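Local coordinates for protein Alpha/beta hydrolase (Paenibacillus sp. VTT E-133280, PDB 6TJ2) that probably hydrolyses methyl salicylate to salicylic acid outside the cell, as a bacterial esterase related in structure and function to tobacco salicylic acid binding protein 2, at residues T46-H51 and F111-H116; D101-K106 and Q128-R133; I134-F139 and P225-Y230. One frame throughout, in Å; residues are numbered along the deposited sequence.

Contact 1: residues T46-H51 and F111-H116; sequences TFVLIH and FILLGH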
loop_
_atom_site.group_PDB
_atom_site.type_symbol
_atom_site.label_atom_id
_atom_site.label_comp_id
_atom_site.label_asym_id
_atom_site.label_seq_id
_atom_site.Cartn_x
_atom_site.Cartn_y
_atom_site.Cartn_z
ATOM N N THR A 46 2.235 -27.879 -10.809
ATOM C CA THR A 46 3.669 -28.139 -10.875
ATOM C C THR A 46 4.329 -26.767 -10.921
ATOM O O THR A 46 4.004 -25.968 -11.814
ATOM C CB THR A 46 4.046 -28.983 -12.079
ATOM O OG1 THR A 46 3.429 -30.268 -11.874
ATOM C CG2 THR A 46 5.540 -29.152 -12.239
ATOM N N PHE A 47 5.230 -26.498 -10.016
ATOM C CA PHE A 47 6.015 -25.235 -9.936
ATOM C C PHE A 47 7.447 -25.525 -10.341
ATOM O O PHE A 47 8.072 -26.519 -9.889
ATOM C CB PHE A 47 6.011 -24.724 -8.501
ATOM C CG PHE A 47 4.695 -24.169 -8.066
ATOM C CD1 PHE A 47 4.426 -22.791 -8.151
ATOM C CD2 PHE A 47 3.781 -24.995 -7.442
ATOM C CE1 PHE A 47 3.202 -22.304 -7.710
ATOM C CE2 PHE A 47 2.582 -24.487 -6.970
ATOM C CZ PHE A 47 2.315 -23.140 -7.097
ATOM N N VAL A 48 8.029 -24.607 -11.087
ATOM C CA VAL A 48 9.487 -24.478 -11.309
ATOM C C VAL A 48 9.891 -23.144 -10.691
ATOM O O VAL A 48 9.465 -22.091 -11.212
ATOM C CB VAL A 48 9.853 -24.568 -12.794
ATOM C CG1 VAL A 48 11.339 -24.362 -12.999
ATOM C CG2 VAL A 48 9.457 -25.919 -13.402
ATOM N N LEU A 49 10.636 -23.183 -9.594
ATOM C CA LEU A 49 10.966 -21.998 -8.779
ATOM C C LEU A 49 12.378 -21.553 -9.119
ATOM O O LEU A 49 13.285 -22.376 -8.988
ATOM C CB LEU A 49 10.841 -22.258 -7.291
ATOM C CG LEU A 49 9.519 -22.883 -6.837
ATOM C CD1 LEU A 49 9.560 -23.087 -5.355
ATOM C CD2 LEU A 49 8.330 -21.994 -7.186
ATOM N N ILE A 50 12.532 -20.305 -9.512
ATOM C CA ILE A 50 13.821 -19.689 -9.939
ATOM C C ILE A 50 14.212 -18.639 -8.925
ATOM O O ILE A 50 13.546 -17.596 -8.822
ATOM C CB ILE A 50 13.684 -19.126 -11.352
ATOM C CG1 ILE A 50 13.131 -20.140 -12.360
ATOM C CG2 ILE A 50 15.028 -18.519 -11.764
ATOM C CD1 ILE A 50 13.961 -21.430 -12.457
ATOM N N HIS A 51 15.279 -18.911 -8.185
ATOM C CA HIS A 51 15.802 -17.960 -7.203
ATOM C C HIS A 51 16.409 -16.743 -7.912
ATOM O O HIS A 51 16.704 -16.801 -9.116
ATOM C CB HIS A 51 16.789 -18.591 -6.245
ATOM C CG HIS A 51 18.108 -19.001 -6.848
ATOM N ND1 HIS A 51 19.092 -18.082 -7.151
ATOM C CD2 HIS A 51 18.575 -20.202 -7.248
ATOM C CE1 HIS A 51 20.144 -18.721 -7.657
ATOM N NE2 HIS A 51 19.856 -20.013 -7.738
ATOM N N PHE A 111 3.569 -26.236 -16.489
ATOM C CA PHE A 111 4.052 -25.837 -15.165
ATOM C C PHE A 111 3.898 -24.318 -14.989
ATOM O O PHE A 111 3.836 -23.509 -15.928
ATOM C CB PHE A 111 5.480 -26.330 -14.914
ATOM C CG PHE A 111 6.526 -25.837 -15.857
ATOM C CD1 PHE A 111 7.108 -24.564 -15.749
ATOM C CD2 PHE A 111 6.954 -26.659 -16.876
ATOM C CE1 PHE A 111 8.096 -24.177 -16.636
ATOM C CE2 PHE A 111 7.899 -26.236 -17.782
ATOM C CZ PHE A 111 8.468 -24.993 -17.680
ATOM N N ILE A 112 3.930 -23.991 -13.717
ATOM C CA ILE A 112 3.960 -22.577 -13.254
ATOM C C ILE A 112 5.421 -22.189 -13.142
ATOM O O ILE A 112 6.145 -22.799 -12.327
ATOM C CB ILE A 112 3.240 -22.434 -11.909
ATOM C CG1 ILE A 112 1.802 -22.954 -12.008
ATOM C CG2 ILE A 112 3.280 -20.986 -11.454
ATOM C CD1 ILE A 112 1.159 -23.181 -10.762
ATOM N N LEU A 113 5.878 -21.217 -13.920
ATOM C CA LEU A 113 7.285 -20.777 -13.876
ATOM C C LEU A 113 7.295 -19.554 -12.971
ATOM O O LEU A 113 6.700 -18.504 -13.353
ATOM C CB LEU A 113 7.770 -20.460 -15.283
ATOM C CG LEU A 113 9.242 -20.028 -15.367
ATOM C CD1 LEU A 113 10.155 -21.141 -14.839
ATOM C CD2 LEU A 113 9.563 -19.667 -16.829
ATOM N N LEU A 114 7.936 -19.655 -11.812
ATOM C CA LEU A 114 7.891 -18.594 -10.767
ATOM C C LEU A 114 9.289 -18.113 -10.500
ATOM O O LEU A 114 10.159 -18.962 -10.210
ATOM C CB LEU A 114 7.187 -19.160 -9.541
ATOM C CG LEU A 114 6.909 -18.179 -8.390
ATOM C CD1 LEU A 114 5.704 -18.682 -7.591
ATOM C CD2 LEU A 114 8.119 -17.963 -7.515
ATOM N N GLY A 115 9.518 -16.816 -10.542
ATOM C CA GLY A 115 10.840 -16.224 -10.262
ATOM C C GLY A 115 10.752 -15.220 -9.159
ATOM O O GLY A 115 9.738 -14.526 -9.037
ATOM N N HIS A 116 11.779 -15.159 -8.321
ATOM C CA HIS A 116 11.977 -14.162 -7.250
ATOM C C HIS A 116 13.112 -13.250 -7.632
ATOM O O HIS A 116 14.113 -13.744 -8.169
ATOM C CB HIS A 116 12.195 -14.870 -5.938
ATOM C CG HIS A 116 12.413 -14.002 -4.761
ATOM N ND1 HIS A 116 13.634 -13.630 -4.360
ATOM C CD2 HIS A 116 11.531 -13.456 -3.881
ATOM C CE1 HIS A 116 13.545 -12.932 -3.237
ATOM N NE2 HIS A 116 12.278 -12.839 -2.927
#
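Thr46 meets Phe111 at the start of two neighbouring parallel strands, its CG2 methyl 3.9 Å from Phe111 CB, while its carbonyl takes a nearly straight bond from the N of Ile112 (Thr46 O to Ile112 N 2.7 Å). Phe47 sends its side chain to the same side of the sheet as Ile112 and lies alongside it. With CG anti to the carbonyl carbon (chi1 -72°), the ring starts off on the backbone N side, and its face receives the CD1 methyl of Ile112, a CH-pi contact 4.0 Å from the Phe47 ring centroid to Ile112 CD1. An alanine here would probably leave that methyl without its aromatic cover and open a gap beside Ile112 and Leu114. Val48 turns to the other side, where CG2 sits over the ring of Phe111 and CG1 touches Leu113 CD1. Its N and O bond to Ile112 O and Leu114 N, the latter pair (Val48 O to Leu114 N) at 2.9 Å. The ladder belongs to the central parallel sheet of the alpha/beta-hydrolase fold, and the strand 111-117 runs into what is probably the nucleophile elbow, with Gly115 the first glycine of its GxSxG pattern. Leu49 returns to the Phe47 side and lays CD2 3.9 Å from Leu114 CB. Ile50 sets CG1 against Leu113 CD1, and its side chain also rests on Val122 and Ile123 of helix 119-129; its N bonds to Leu114 O, and its O accepts from His116 N and faces Gly115 CA at 3.4 Å. The side chain of His51 sets out away from the 111-116 strand, and its NE2 is hydrogen-bonded to Glu78 OE2.

Contact 2: residues D101-K106 and Q128-R133; sequences DYIKQK and QQVPDR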
loop_
_atom_site.group_PDB
_atom_site.type_symbol
_atom_site.label_atom_id
_atom_site.label_comp_id
_atom_site.label_asym_id
_atom_site.label_seq_id
_atom_site.Cartn_x
_atom_site.Cartn_y
_atom_site.Cartn_z
ATOM N N ASP A 101 17.792 -25.990 -20.272
ATOM C CA ASP A 101 18.292 -27.389 -20.383
ATOM C C ASP A 101 17.707 -28.233 -19.259
ATOM O O ASP A 101 17.408 -29.408 -19.487
ATOM C CB ASP A 101 19.808 -27.419 -20.385
ATOM C CG ASP A 101 20.484 -26.912 -21.657
ATOM O OD1 ASP A 101 19.802 -26.819 -22.686
ATOM O OD2 ASP A 101 21.709 -26.657 -21.530
ATOM N N TYR A 102 17.570 -27.699 -18.056
ATOM C CA TYR A 102 16.982 -28.474 -16.926
ATOM C C TYR A 102 15.549 -28.842 -17.286
ATOM O O TYR A 102 15.119 -30.028 -17.115
ATOM C CB TYR A 102 17.075 -27.612 -15.658
ATOM C CG TYR A 102 16.386 -28.170 -14.456
ATOM C CD1 TYR A 102 17.100 -28.846 -13.479
ATOM C CD2 TYR A 102 15.037 -27.918 -14.243
ATOM C CE1 TYR A 102 16.464 -29.345 -12.356
ATOM C CE2 TYR A 102 14.397 -28.409 -13.131
ATOM C CZ TYR A 102 15.117 -29.099 -12.165
ATOM O OH TYR A 102 14.508 -29.558 -11.006
ATOM N N ILE A 103 14.774 -27.898 -17.790
ATOM C CA ILE A 103 13.353 -28.100 -18.179
ATOM C C ILE A 103 13.289 -29.147 -19.295
ATOM O O ILE A 103 12.464 -30.083 -19.196
ATOM C CB ILE A 103 12.717 -26.768 -18.609
ATOM C CG1 ILE A 103 12.503 -25.875 -17.391
ATOM C CG2 ILE A 103 11.422 -26.962 -19.377
ATOM C CD1 ILE A 103 12.336 -24.413 -17.688
ATOM N N LYS A 104 14.176 -29.101 -20.275
ATOM C CA LYS A 104 14.092 -30.031 -21.432
ATOM C C LYS A 104 14.517 -31.409 -20.963
ATOM O O LYS A 104 13.895 -32.408 -21.361
ATOM C CB LYS A 104 14.975 -29.546 -22.572
ATOM C CG LYS A 104 14.391 -28.342 -23.251
ATOM C CD LYS A 104 15.344 -27.837 -24.281
ATOM C CE LYS A 104 14.707 -26.791 -25.146
ATOM N NZ LYS A 104 15.723 -26.365 -26.136
ATOM N N GLN A 105 15.506 -31.500 -20.116
ATOM C CA GLN A 105 16.065 -32.825 -19.724
ATOM C C GLN A 105 15.034 -33.572 -18.889
ATOM O O GLN A 105 14.934 -34.796 -19.046
ATOM C CB GLN A 105 17.372 -32.673 -18.951
ATOM C CG GLN A 105 18.555 -32.361 -19.873
ATOM C CD GLN A 105 19.777 -31.774 -19.193
ATOM O OE1 GLN A 105 19.890 -31.756 -17.966
ATOM N NE2 GLN A 105 20.706 -31.260 -19.987
ATOM N N LYS A 106 14.274 -32.874 -18.058
ATOM C CA LYS A 106 13.190 -33.510 -17.269
ATOM C C LYS A 106 11.897 -33.518 -18.060
ATOM O O LYS A 106 10.877 -34.024 -17.512
ATOM C CB LYS A 106 13.077 -32.825 -15.925
ATOM C CG LYS A 106 14.259 -33.024 -14.996
ATOM C CD LYS A 106 13.991 -32.438 -13.649
ATOM C CE LYS A 106 15.092 -32.572 -12.629
ATOM N NZ LYS A 106 15.295 -33.983 -12.243
ATOM N N GLN A 128 10.835 -17.258 -23.316
ATOM C CA GLN A 128 11.031 -16.999 -24.782
ATOM C C GLN A 128 11.381 -18.264 -25.532
ATOM O O GLN A 128 11.146 -18.330 -26.773
ATOM C CB GLN A 128 12.144 -15.961 -24.975
ATOM C CG GLN A 128 11.681 -14.644 -24.441
ATOM C CD GLN A 128 12.591 -13.490 -24.743
ATOM O OE1 GLN A 128 13.830 -13.594 -24.724
ATOM N NE2 GLN A 128 11.993 -12.365 -24.820
ATOM N N GLN A 129 12.035 -19.207 -24.883
ATOM C CA GLN A 129 12.585 -20.414 -25.521
ATOM C C GLN A 129 11.669 -21.607 -25.360
ATOM O O GLN A 129 11.737 -22.488 -26.235
ATOM C CB GLN A 129 13.953 -20.696 -24.905
ATOM C CG GLN A 129 14.954 -19.625 -25.286
ATOM C CD GLN A 129 16.351 -20.046 -24.952
ATOM O OE1 GLN A 129 16.743 -21.218 -25.116
ATOM N NE2 GLN A 129 17.110 -19.053 -24.509
ATOM N N VAL A 130 10.833 -21.679 -24.312
ATOM C CA VAL A 130 9.947 -22.851 -24.067
ATOM C C VAL A 130 8.526 -22.404 -23.803
ATOM O O VAL A 130 7.859 -22.904 -22.901
ATOM C CB VAL A 130 10.492 -23.749 -22.944
ATOM C CG1 VAL A 130 11.799 -24.408 -23.363
ATOM C CG2 VAL A 130 10.679 -23.051 -21.605
ATOM N N PRO A 131 7.956 -21.501 -24.630
ATOM C CA PRO A 131 6.650 -20.956 -24.303
ATOM C C PRO A 131 5.509 -21.972 -24.229
ATOM O O PRO A 131 4.577 -21.845 -23.459
ATOM C CB PRO A 131 6.367 -19.995 -25.461
ATOM C CG PRO A 131 7.287 -20.433 -26.580
ATOM C CD PRO A 131 8.537 -20.886 -25.840
ATOM N N ASP A 132 5.619 -23.004 -25.042
ATOM C CA ASP A 132 4.544 -24.009 -25.149
ATOM C C ASP A 132 4.580 -24.895 -23.916
ATOM O O ASP A 132 3.632 -25.682 -23.756
ATOM C CB ASP A 132 4.636 -24.816 -26.455
ATOM C CG ASP A 132 4.306 -23.994 -27.712
ATOM O OD1 ASP A 132 3.701 -22.876 -27.579
ATOM O OD2 ASP A 132 4.677 -24.448 -28.840
ATOM N N ARG A 133 5.600 -24.817 -23.045
ATOM C CA ARG A 133 5.706 -25.673 -21.831
ATOM C C ARG A 133 5.068 -25.002 -20.597
ATOM O O ARG A 133 4.944 -25.662 -19.580
ATOM C CB ARG A 133 7.155 -26.034 -21.521
ATOM C CG ARG A 133 7.791 -26.941 -22.550
ATOM C CD ARG A 133 9.187 -27.280 -22.109
ATOM N NE ARG A 133 9.819 -28.111 -23.132
ATOM C CZ ARG A 133 9.863 -29.422 -23.113
ATOM N NH1 ARG A 133 9.354 -30.119 -22.121
ATOM N NH2 ARG A 133 10.418 -30.038 -24.149
HETATM O O HOH W 1 12.303 -32.462 -23.549
HETATM O O HOH W 2 13.607 -24.369 -27.110
#
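Ile103 and Arg133 make the tight part of this contact, sliding past each other in opposite directions so that the CG2 methyl of Ile103 presses on Arg133 CD at 3.5 Å. In Arg133 CD stands anti to CB (chi2 -177°), and it is this atom that meets the Ile103 methyl before the guanidinium begins. Ile103 CG2 and Lys104 CG both approach that planar group obliquely. Farther in, the other branch of Ile103 barely reaches Val130, its CD1 lying 4.5 Å from Val130 CG2. Outward, the fit is looser and becomes wet. Lys104 crosses Val130 with its stem, CE at 4.2 Å from Val130 CG1, and its amine is bridged to the 128-133 segment by a water that accepts from Lys104 NZ and donates to Gln129 O, 2.8 Å away. A second water donates to Lys104 O at 2.7 Å and takes a weak bond from Arg133 NH2. The two cationic ends stay 6.8 Å apart, Lys104 NZ to Arg133 NH2, a spacing that probably limits their repulsion. Arg133 NH1 is gripped from the loop after the helix, by a salt bridge to Asp107 and a hydrogen bond to Leu108 O, which anchors the guanidinium against that helix end. The contact thus ties the C-terminal turn of helix 92-105 to the chain leaving helix 119-129, two of the helices packed on the central parallel sheet of the alpha/beta-hydrolase fold, which flank strand 111-117 in sequence, with Val100 extending the apolar patch around Val130 and the chain going on from Arg133 toward strand 134-139.

Contact 3: residues I134-F139 and P225-Y230; sequences IKRIVF and PKSYLY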
loop_
_atom_site.group_PDB
_atom_site.type_symbol
_atom_site.label_atom_id
_atom_site.label_comp_id
_atom_site.label_asym_id
_atom_site.label_seq_id
_atom_site.Cartn_x
_atom_site.Cartn_y
_atom_site.Cartn_z
ATOM N N ILE A 134 4.713 -23.729 -20.683
ATOM C CA ILE A 134 4.412 -22.918 -19.483
ATOM C C ILE A 134 2.911 -22.652 -19.379
ATOM O O ILE A 134 2.320 -22.121 -20.349
ATOM C CB ILE A 134 5.241 -21.630 -19.533
ATOM C CG1 ILE A 134 6.746 -21.921 -19.531
ATOM C CG2 ILE A 134 4.845 -20.728 -18.371
ATOM C CD1 ILE A 134 7.562 -20.723 -19.926
ATOM N N LYS A 135 2.340 -23.003 -18.244
ATOM C CA LYS A 135 0.923 -22.729 -17.933
ATOM C C LYS A 135 0.709 -21.254 -17.544
ATOM O O LYS A 135 -0.298 -20.651 -17.930
ATOM C CB LYS A 135 0.457 -23.691 -16.837
ATOM C CG LYS A 135 -0.978 -23.520 -16.340
ATOM C CD LYS A 135 -1.208 -24.197 -14.999
ATOM C CE LYS A 135 -2.025 -25.453 -15.003
ATOM N NZ LYS A 135 -3.277 -25.281 -15.787
ATOM N N ARG A 136 1.597 -20.711 -16.711
ATOM C CA ARG A 136 1.453 -19.365 -16.112
ATOM C C ARG A 136 2.832 -18.951 -15.619
ATOM O O ARG A 136 3.612 -19.820 -15.179
ATOM C CB ARG A 136 0.405 -19.393 -14.992
ATOM C CG ARG A 136 0.180 -18.068 -14.274
ATOM C CD ARG A 136 -1.033 -18.070 -13.354
ATOM N NE ARG A 136 -2.277 -18.006 -14.061
ATOM C CZ ARG A 136 -2.939 -16.856 -14.368
ATOM N NH1 ARG A 136 -2.567 -15.597 -14.044
ATOM N NH2 ARG A 136 -4.065 -16.989 -15.053
ATOM N N ILE A 137 3.112 -17.670 -15.706
ATOM C CA ILE A 137 4.395 -17.086 -15.248
ATOM C C ILE A 137 4.105 -16.222 -14.036
ATOM O O ILE A 137 3.211 -15.336 -14.107
ATOM C CB ILE A 137 5.062 -16.309 -16.367
ATOM C CG1 ILE A 137 5.264 -17.140 -17.630
ATOM C CG2 ILE A 137 6.353 -15.729 -15.853
ATOM C CD1 ILE A 137 5.643 -16.275 -18.840
ATOM N N VAL A 138 4.772 -16.472 -12.922
ATOM C CA VAL A 138 4.525 -15.762 -11.655
ATOM C C VAL A 138 5.778 -14.995 -11.294
ATOM O O VAL A 138 6.842 -15.614 -11.105
ATOM C CB VAL A 138 4.085 -16.712 -10.527
ATOM C CG1 VAL A 138 3.896 -15.944 -9.232
ATOM C CG2 VAL A 138 2.819 -17.451 -10.926
ATOM N N PHE A 139 5.651 -13.708 -11.178
ATOM C CA PHE A 139 6.715 -12.826 -10.680
ATOM C C PHE A 139 6.498 -12.606 -9.204
ATOM O O PHE A 139 5.483 -12.005 -8.824
ATOM C CB PHE A 139 6.689 -11.492 -11.414
ATOM C CG PHE A 139 7.083 -11.602 -12.860
ATOM C CD1 PHE A 139 8.345 -11.198 -13.274
ATOM C CD2 PHE A 139 6.233 -12.096 -13.815
ATOM C CE1 PHE A 139 8.727 -11.326 -14.597
ATOM C CE2 PHE A 139 6.599 -12.234 -15.137
ATOM C CZ PHE A 139 7.874 -11.884 -15.512
ATOM N N PRO A 225 -0.577 -16.398 -19.451
ATOM C CA PRO A 225 -1.061 -15.633 -18.314
ATOM C C PRO A 225 0.048 -15.349 -17.287
ATOM O O PRO A 225 0.996 -16.145 -17.140
ATOM C CB PRO A 225 -2.108 -16.529 -17.656
ATOM C CG PRO A 225 -2.391 -17.653 -18.586
ATOM C CD PRO A 225 -1.265 -17.674 -19.576
ATOM N N LYS A 226 -0.006 -14.168 -16.696
ATOM C CA LYS A 226 0.973 -13.717 -15.697
ATOM C C LYS A 226 0.299 -13.378 -14.394
ATOM O O LYS A 226 -0.845 -12.878 -14.384
ATOM C CB LYS A 226 1.700 -12.481 -16.210
ATOM C CG LYS A 226 2.532 -12.732 -17.476
ATOM C CD LYS A 226 2.857 -11.484 -18.274
ATOM C CE LYS A 226 1.775 -11.223 -19.298
ATOM N NZ LYS A 226 2.059 -12.051 -20.499
ATOM N N SER A 227 1.038 -13.554 -13.311
ATOM C CA SER A 227 0.689 -13.077 -11.967
ATOM C C SER A 227 1.851 -12.353 -11.353
ATOM O O SER A 227 3.029 -12.617 -11.719
ATOM C CB SER A 227 0.294 -14.213 -11.057
ATOM O OG SER A 227 -0.775 -14.955 -11.613
ATOM N N TYR A 228 1.549 -11.477 -10.420
ATOM C CA TYR A 228 2.563 -10.808 -9.603
ATOM C C TYR A 228 2.173 -11.001 -8.170
ATOM O O TYR A 228 1.074 -10.570 -7.746
ATOM C CB TYR A 228 2.709 -9.322 -9.945
ATOM C CG TYR A 228 4.037 -8.734 -9.512
ATOM C CD1 TYR A 228 4.298 -8.414 -8.186
ATOM C CD2 TYR A 228 5.074 -8.541 -10.429
ATOM C CE1 TYR A 228 5.526 -7.974 -7.762
ATOM C CE2 TYR A 228 6.318 -8.084 -10.006
ATOM C CZ TYR A 228 6.549 -7.854 -8.680
ATOM O OH TYR A 228 7.799 -7.426 -8.275
ATOM N N LEU A 229 3.050 -11.651 -7.405
ATOM C CA LEU A 229 2.913 -11.892 -5.966
ATOM C C LEU A 229 3.821 -10.908 -5.239
ATOM O O LEU A 229 5.027 -10.932 -5.451
ATOM C CB LEU A 229 3.253 -13.374 -5.680
ATOM C CG LEU A 229 3.295 -13.730 -4.188
ATOM C CD1 LEU A 229 2.015 -13.387 -3.419
ATOM C CD2 LEU A 229 3.665 -15.212 -3.996
ATOM N N TYR A 230 3.230 -10.020 -4.441
ATOM C CA TYR A 230 3.917 -8.912 -3.786
ATOM C C TYR A 230 3.787 -8.993 -2.305
ATOM O O TYR A 230 2.638 -9.101 -1.825
ATOM C CB TYR A 230 3.339 -7.589 -4.298
ATOM C CG TYR A 230 3.925 -6.362 -3.663
ATOM C CD1 TYR A 230 3.094 -5.480 -3.021
ATOM C CD2 TYR A 230 5.287 -6.105 -3.671
ATOM C CE1 TYR A 230 3.585 -4.308 -2.490
ATOM C CE2 TYR A 230 5.793 -4.968 -3.063
ATOM C CZ TYR A 230 4.939 -4.071 -2.493
ATOM O OH TYR A 230 5.504 -2.911 -1.951
#
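Arg136 has CG anti to the backbone N (chi1 179°) and NE bent back at chi3 (-75°). Its side chain crosses Pro225 at about a right angle, and one guanidinium face comes over Pro225 CB, toward the rim of the group. Pro225 CB stands 3.3 Å from Arg136 NH2, and Arg136 NH1 gives a hydrogen bond of 3.1 Å to Ser227 OG, which lies 21° out of the guanidinium plane. Ser227 OG is also bonded to Ala282 O, and Arg136 NH1 makes a salt bridge with Asp184 of the second subunit, so this N-terminal end of the strand pair also reaches a neighbouring subunit. Beyond, the strands pair in parallel: Ile137 N to Pro225 O, Ser227 N to Ile137 O, and Phe139 N to Ser227 O, the last at 2.9 Å. At the far end Phe139 O accepts from Leu229 N at 2.8 Å and also stands over the face of the Tyr228 ring, while Phe139 CB touches Tyr228 CD2 at 3.5 Å. Strand 134-139 lies between strands 111-117 and 226-231 in the central parallel sheet; Ile137 and Phe139 rest on helix 119-129, and Tyr228 on helix 244-250.

Contacts 1 and 3 are buried pairings within one parallel sheet, and strands 111-117 and 134-139 lie next to each other in it, so the two ladders join through backbone bonds such as Leu113 O with Val138 N. Contact 2 lies nearer the surface and holds helix ends: Phe111 touches Ile103 and the backbone of Arg133, and residues 128-133 lead straight into contact 3. The chemistry follows the place. Contact 1 is aliphatic and aromatic on both faces of a regular backbone ladder, contact 3 adds an arginine that also reaches a second subunit, and contact 2 relies on a hydrocarbon fit edged by waters.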